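Nicotinamide-nucleotide adenylyltransferase NadR family / Ribosylnicotinamide kinase (Lactococcus lactis subsp. cremoris, PDB 6GYE) binds nicotinamide riboside and, as a NadR-family ribosylnicotinamide kinase, probably phosphorylates it on the way to NAD+. Local coordinates at residues Ser180-Val185 with Val256-Asp261; Gln33-Ala38 with Asn75-Ile80. All blocks are in the same frame, centred on the assembly; numbering follows the deposited sequence.

Overall arrangement
The two contacts belong to different parts of the chain and lie on opposite sides of its centre. Interaction 1 joins the two neighbouring parallel strands 181-187 and 255-259 in the sheet of the P-loop kinase part, and its L258 lines the nicotinamide riboside pocket. Interaction 2 sits in the N-terminal α/β part, where a separate parallel sheet is flanked by helix 28-40; it ties that helix to the loop leading into edge strand 80-86. The centres of interactions 1 and 2 are about 36 Å apart and the nearest atoms of interactions 1 and 2 about 20 Å, so they do not touch. Interaction 1 is buried beside the ligand, whereas interaction 2 is partly buried and contains no residue of that pocket.

Interaction 1: residues Ser180-Val185 with Val256-Asp261; sequences SKVVTV and VFLDTD. With NNR (Nicotinamide riboside), chain I.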
loop_
_atom_site.group_PDB
_atom_site.type_symbol
_atom_site.label_atom_id
_atom_site.label_comp_id
_atom_site.label_asym_id
_atom_site.label_seq_id
_atom_site.Cartn_x
_atom_site.Cartn_y
_atom_site.Cartn_z
ATOM N N SER A 180 4.309 1.746 -1.675
ATOM C CA SER A 180 5.024 1.357 -2.876
ATOM C C SER A 180 4.902 2.433 -3.949
ATOM O O SER A 180 3.852 3.061 -4.104
ATOM C CB SER A 180 4.488 0.019 -3.387
ATOM O OG SER A 180 5.260 -0.373 -4.486
ATOM N N LYS A 181 6.000 2.676 -4.660
ATOM C CA LYS A 181 5.955 3.444 -5.896
ATOM C C LYS A 181 5.550 2.539 -7.059
ATOM O O LYS A 181 5.973 1.381 -7.137
ATOM C CB LYS A 181 7.319 4.076 -6.157
ATOM C CG LYS A 181 7.667 5.268 -5.225
ATOM C CD LYS A 181 7.003 6.523 -5.684
ATOM C CE LYS A 181 7.421 7.749 -4.855
ATOM N NZ LYS A 181 7.039 7.537 -3.437
ATOM N N VAL A 182 4.761 3.072 -7.985
ATOM C CA VAL A 182 4.196 2.268 -9.070
ATOM C C VAL A 182 4.405 3.011 -10.390
ATOM O O VAL A 182 3.968 4.158 -10.538
ATOM C CB VAL A 182 2.702 1.967 -8.835
ATOM C CG1 VAL A 182 2.091 1.171 -10.002
ATOM C CG2 VAL A 182 2.494 1.215 -7.511
ATOM N N VAL A 183 5.074 2.355 -11.337
ATOM C CA VAL A 183 5.290 2.855 -12.694
ATOM C C VAL A 183 4.524 1.956 -13.650
ATOM O O VAL A 183 4.758 0.742 -13.678
ATOM C CB VAL A 183 6.783 2.842 -13.063
ATOM C CG1 VAL A 183 6.994 3.375 -14.477
ATOM C CG2 VAL A 183 7.594 3.593 -12.052
ATOM N N THR A 184 3.649 2.543 -14.463
ATOM C CA THR A 184 2.843 1.783 -15.412
ATOM C C THR A 184 3.206 2.191 -16.831
ATOM O O THR A 184 3.279 3.384 -17.136
ATOM C CB THR A 184 1.346 2.008 -15.169
ATOM O OG1 THR A 184 1.013 1.639 -13.826
ATOM C CG2 THR A 184 0.522 1.160 -16.137
ATOM N N VAL A 185 3.423 1.211 -17.696
ATOM C CA VAL A 185 3.751 1.468 -19.095
ATOM C C VAL A 185 2.513 1.219 -19.947
ATOM O O VAL A 185 1.805 0.224 -19.760
ATOM C CB VAL A 185 4.933 0.593 -19.558
ATOM C CG1 VAL A 185 5.223 0.845 -21.017
ATOM C CG2 VAL A 185 6.167 0.853 -18.695
ATOM N N VAL A 256 7.598 -0.854 -8.291
ATOM C CA VAL A 256 7.174 -1.925 -9.194
ATOM C C VAL A 256 6.787 -1.350 -10.553
ATOM O O VAL A 256 6.355 -0.201 -10.670
ATOM C CB VAL A 256 6.014 -2.775 -8.622
ATOM C CG1 VAL A 256 6.310 -3.169 -7.183
ATOM C CG2 VAL A 256 4.720 -2.035 -8.721
ATOM N N PHE A 257 6.949 -2.167 -11.588
ATOM C CA PHE A 257 6.654 -1.780 -12.961
ATOM C C PHE A 257 5.501 -2.622 -13.485
ATOM O O PHE A 257 5.497 -3.845 -13.320
ATOM C CB PHE A 257 7.883 -1.929 -13.857
ATOM C CG PHE A 257 8.967 -0.940 -13.549
ATOM C CD1 PHE A 257 9.885 -1.178 -12.522
ATOM C CD2 PHE A 257 9.063 0.236 -14.273
ATOM C CE1 PHE A 257 10.886 -0.254 -12.218
ATOM C CE2 PHE A 257 10.072 1.171 -13.989
ATOM C CZ PHE A 257 10.986 0.921 -12.953
ATOM N N LEU A 258 4.511 -1.963 -14.074
ATOM C CA LEU A 258 3.303 -2.627 -14.543
ATOM C C LEU A 258 3.205 -2.522 -16.059
ATOM O O LEU A 258 3.281 -1.422 -16.614
ATOM C CB LEU A 258 2.062 -2.015 -13.886
ATOM C CG LEU A 258 2.028 -2.059 -12.358
ATOM C CD1 LEU A 258 0.685 -1.504 -11.875
ATOM C CD2 LEU A 258 2.271 -3.499 -11.821
ATOM N N ASP A 259 2.983 -3.663 -16.718
ATOM C CA ASP A 259 2.816 -3.721 -18.172
ATOM C C ASP A 259 1.324 -3.601 -18.480
ATOM O O ASP A 259 0.589 -4.601 -18.531
ATOM C CB ASP A 259 3.408 -5.011 -18.734
ATOM C CG ASP A 259 3.620 -4.947 -20.249
ATOM O OD1 ASP A 259 3.108 -3.991 -20.872
ATOM O OD2 ASP A 259 4.318 -5.825 -20.810
ATOM N N THR A 260 0.877 -2.355 -18.680
ATOM C CA THR A 260 -0.508 -1.966 -18.977
ATOM C C THR A 260 -1.446 -2.162 -17.786
ATOM O O THR A 260 -1.067 -2.728 -16.756
ATOM C CB THR A 260 -1.084 -2.697 -20.217
ATOM O OG1 THR A 260 -1.470 -4.032 -19.888
ATOM C CG2 THR A 260 -0.096 -2.737 -21.356
ATOM N N ASP A 261 -2.674 -1.679 -17.923
ATOM C CA ASP A 261 -3.624 -1.606 -16.818
ATOM C C ASP A 261 -5.039 -1.561 -17.405
ATOM O O ASP A 261 -5.225 -1.785 -18.606
ATOM C CB ASP A 261 -3.339 -0.365 -15.972
ATOM C CG ASP A 261 -3.834 0.891 -16.646
ATOM O OD1 ASP A 261 -3.756 0.976 -17.898
ATOM O OD2 ASP A 261 -4.354 1.764 -15.935
HETATM O O2R NNR I . -3.304 -5.032 -4.721
HETATM C C2R NNR I . -3.335 -3.610 -4.540
HETATM C C3R NNR I . -4.085 -3.193 -3.281
HETATM O O3R NNR I . -4.609 -4.310 -2.551
HETATM C C4R NNR I . -5.225 -2.301 -3.744
HETATM C C5R NNR I . -5.126 -0.912 -3.129
HETATM O O5R NNR I . -6.191 -0.093 -3.625
HETATM O O4R NNR I . -5.158 -2.203 -5.169
HETATM C C1R NNR I . -4.068 -2.959 -5.703
HETATM N N1 NNR I . -3.156 -2.071 -6.426
HETATM C C2 NNR I . -3.200 -2.026 -7.764
HETATM C C6 NNR I . -2.287 -1.316 -5.740
HETATM C C5 NNR I . -1.409 -0.464 -6.402
HETATM C C4 NNR I . -1.436 -0.398 -7.787
HETATM C C3 NNR I . -2.346 -1.191 -8.475
HETATM C C7 NNR I . -2.404 -1.147 -9.972
HETATM O O7 NNR I . -2.850 -2.106 -10.581
HETATM N N7 NNR I . -1.966 -0.057 -10.601
#
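V183 is gripped through its backbone by V256 and L258: V183 N gives a hydrogen bond to V256 O (2.9 Å), and V183 O takes one from L258 N (2.7 Å). K181 O with V256 N and V185 N with L258 O continue this parallel pairing, in which the strand segments are turned 25° against each other. T260 N, binding V185 O at 2.9 Å, completes the V185-D259 bridge, with a more bent N-H...O angle of 132°.

These are adjacent strands of a P-loop kinase fold, 255-259 at the edge of the sheet and 181-187 inside it, leading toward the probable Walker A loop. D259 ends the second strand with its carboxylate bound to K193 and T194, consistent with a Walker B aspartate.

The apolar contacts divide between the two faces of the sheet. V183 and F257 lie side by side, V183 CB 3.7 Å from F257 CD2, and the broad ring also meets L200 and A201 of helix 193-203. On the other face, branched V182 puts CG1 3.6 Å from L258 CD1. With CD1 anti to CA (chi2 -176°), L258 touches the carboxamide N7 of nicotinamide riboside with CD1 at 3.3 Å, a leucine thus serving both core and pocket. T184 is compact enough to fit beside it, OG1 lying 3.7 Å from L258 CD1; this buried hydroxyl has no hydrogen-bond partner in the model.

Interaction 2: residues Gln33-Ala38 with Asn75-Ile80; sequences QIYKCA and NDEENI
The helical turn bearing Y35 and A38 passes the irregular E77-I80 segment without any backbone-to-backbone hydrogen bond, the closest CA pair, A38 CA and N79 CA, being 7.3 Å apart. Helix 28-40 is the connecting helix of a β-α-β unit in a Rossmann-like sheet, lying between strands 15-21 and 43-50 in the chain, and the contact fastens it to the entry of edge strand 80-86.

I80 supplies the apolar part. Its long side chain ends in CD1, which meets three residues of the helix: Y35 CE1 at 3.9 Å, I34 CG2 at 4.1 Å and A38 CB at 4.2 Å. I34 and I80 both also rest on L46 of strand 43-50, so their branched chains suit this buried seam between helix and sheet. Alanine at 38 is small enough to let N79 approach the helix; N79 ND2 makes a weak hydrogen bond to A38 O at 3.4 Å and a further one to D42 O, linking the loop to both the helix and the turn after it.

Toward solvent the contact becomes polar. The long, flat side chain of Y35 carries its hydroxyl across to E77, the ring meeting E77 CD at its edge, with the carboxylate turned 46° from the ring plane. A bend at chi2 (-71°) folds the E77 chain, and Y35 OH donates to E77 OE2 over 2.7 Å, arriving 44° above the carboxylate plane.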
loop_
_atom_site.group_PDB
_atom_site.type_symbol
_atom_site.label_atom_id
_atom_site.label_comp_id
_atom_site.label_asym_id
_atom_site.label_seq_id
_atom_site.Cartn_x
_atom_site.Cartn_y
_atom_site.Cartn_z
ATOM N N GLN A 33 10.696 -3.809 20.154
ATOM C CA GLN A 33 10.229 -3.505 21.503
ATOM C C GLN A 33 9.120 -4.454 21.919
ATOM O O GLN A 33 9.099 -4.925 23.064
ATOM C CB GLN A 33 9.749 -2.055 21.610
ATOM C CG GLN A 33 10.883 -1.039 21.616
ATOM C CD GLN A 33 10.440 0.327 22.105
ATOM O OE1 GLN A 33 9.263 0.684 22.018
ATOM N NE2 GLN A 33 11.387 1.102 22.622
ATOM N N ILE A 34 8.208 -4.764 20.992
ATOM C CA ILE A 34 7.062 -5.605 21.324
ATOM C C ILE A 34 7.524 -7.002 21.711
ATOM O O ILE A 34 7.072 -7.563 22.720
ATOM C CB ILE A 34 6.065 -5.631 20.151
ATOM C CG1 ILE A 34 5.343 -4.280 20.070
ATOM C CG2 ILE A 34 5.072 -6.818 20.275
ATOM C CD1 ILE A 34 4.703 -4.004 18.723
ATOM N N TYR A 35 8.462 -7.572 20.945
ATOM C CA TYR A 35 8.929 -8.912 21.283
ATOM C C TYR A 35 9.735 -8.940 22.579
ATOM O O TYR A 35 9.705 -9.954 23.286
ATOM C CB TYR A 35 9.722 -9.503 20.110
ATOM C CG TYR A 35 8.784 -9.859 18.968
ATOM C CD1 TYR A 35 7.620 -10.593 19.215
ATOM C CD2 TYR A 35 9.025 -9.433 17.669
ATOM C CE1 TYR A 35 6.738 -10.916 18.193
ATOM C CE2 TYR A 35 8.147 -9.742 16.650
ATOM C CZ TYR A 35 7.008 -10.488 16.919
ATOM O OH TYR A 35 6.143 -10.786 15.910
ATOM N N LYS A 36 10.445 -7.851 22.928
ATOM C CA LYS A 36 11.064 -7.794 24.253
ATOM C C LYS A 36 9.999 -7.751 25.328
ATOM O O LYS A 36 10.088 -8.466 26.333
ATOM C CB LYS A 36 12.000 -6.588 24.393
ATOM C CG LYS A 36 13.287 -6.721 23.602
ATOM C CD LYS A 36 14.296 -5.630 23.935
ATOM C CE LYS A 36 15.507 -5.759 23.041
ATOM N NZ LYS A 36 16.571 -4.843 23.438
ATOM N N CYS A 37 8.974 -6.929 25.110
ATOM C CA CYS A 37 7.857 -6.840 26.038
ATOM C C CYS A 37 7.147 -8.187 26.190
ATOM O O CYS A 37 6.751 -8.570 27.300
ATOM C CB CYS A 37 6.905 -5.758 25.541
ATOM S SG CYS A 37 5.524 -5.396 26.591
ATOM N N ALA A 38 6.994 -8.932 25.088
ATOM C CA ALA A 38 6.342 -10.234 25.152
ATOM C C ALA A 38 7.220 -11.281 25.812
ATOM O O ALA A 38 6.697 -12.279 26.317
ATOM C CB ALA A 38 5.930 -10.704 23.757
ATOM N N ASN A 75 -0.780 -12.170 13.430
ATOM C CA ASN A 75 -1.791 -13.227 13.327
ATOM C C ASN A 75 -1.298 -14.595 13.777
ATOM O O ASN A 75 -2.080 -15.551 13.759
ATOM C CB ASN A 75 -2.342 -13.336 11.894
ATOM C CG ASN A 75 -1.294 -13.782 10.860
ATOM O OD1 ASN A 75 -0.138 -14.035 11.176
ATOM N ND2 ASN A 75 -1.726 -13.895 9.611
ATOM N N ASP A 76 -0.039 -14.724 14.158
ATOM C CA ASP A 76 0.556 -16.008 14.514
ATOM C C ASP A 76 1.290 -15.898 15.839
ATOM O O ASP A 76 2.429 -16.354 15.975
ATOM C CB ASP A 76 1.491 -16.503 13.406
ATOM C CG ASP A 76 1.971 -17.931 13.637
ATOM O OD1 ASP A 76 1.283 -18.707 14.336
ATOM O OD2 ASP A 76 3.065 -18.270 13.142
ATOM N N GLU A 77 0.679 -15.216 16.811
ATOM C CA GLU A 77 1.276 -14.998 18.125
ATOM C C GLU A 77 0.370 -15.556 19.213
ATOM O O GLU A 77 -0.833 -15.270 19.247
ATOM C CB GLU A 77 1.542 -13.518 18.393
ATOM C CG GLU A 77 2.459 -12.830 17.384
ATOM C CD GLU A 77 3.912 -13.269 17.505
ATOM O OE1 GLU A 77 4.254 -13.927 18.524
ATOM O OE2 GLU A 77 4.691 -12.968 16.567
ATOM N N GLU A 78 0.960 -16.340 20.107
ATOM C CA GLU A 78 0.252 -16.851 21.272
ATOM C C GLU A 78 -0.278 -15.712 22.138
ATOM O O GLU A 78 -1.491 -15.472 22.209
ATOM C CB GLU A 78 1.190 -17.750 22.080
ATOM C CG GLU A 78 2.666 -17.405 21.886
ATOM C CD GLU A 78 3.571 -18.626 21.958
ATOM O OE1 GLU A 78 4.114 -18.906 23.047
ATOM O OE2 GLU A 78 3.738 -19.306 20.925
ATOM N N ASN A 79 0.643 -14.995 22.780
ATOM C CA ASN A 79 0.333 -14.102 23.884
ATOM C C ASN A 79 0.242 -12.633 23.467
ATOM O O ASN A 79 0.471 -11.749 24.297
ATOM C CB ASN A 79 1.381 -14.280 24.988
ATOM C CG ASN A 79 2.820 -13.968 24.515
ATOM O OD1 ASN A 79 3.166 -14.165 23.350
ATOM N ND2 ASN A 79 3.659 -13.500 25.438
ATOM N N ILE A 80 -0.070 -12.335 22.207
ATOM C CA ILE A 80 -0.140 -10.948 21.753
ATOM C C ILE A 80 -1.510 -10.692 21.152
ATOM O O ILE A 80 -1.885 -11.323 20.160
ATOM C CB ILE A 80 0.971 -10.590 20.751
ATOM C CG1 ILE A 80 2.357 -10.777 21.371
ATOM C CG2 ILE A 80 0.835 -9.138 20.291
ATOM C CD1 ILE A 80 3.481 -10.543 20.396
#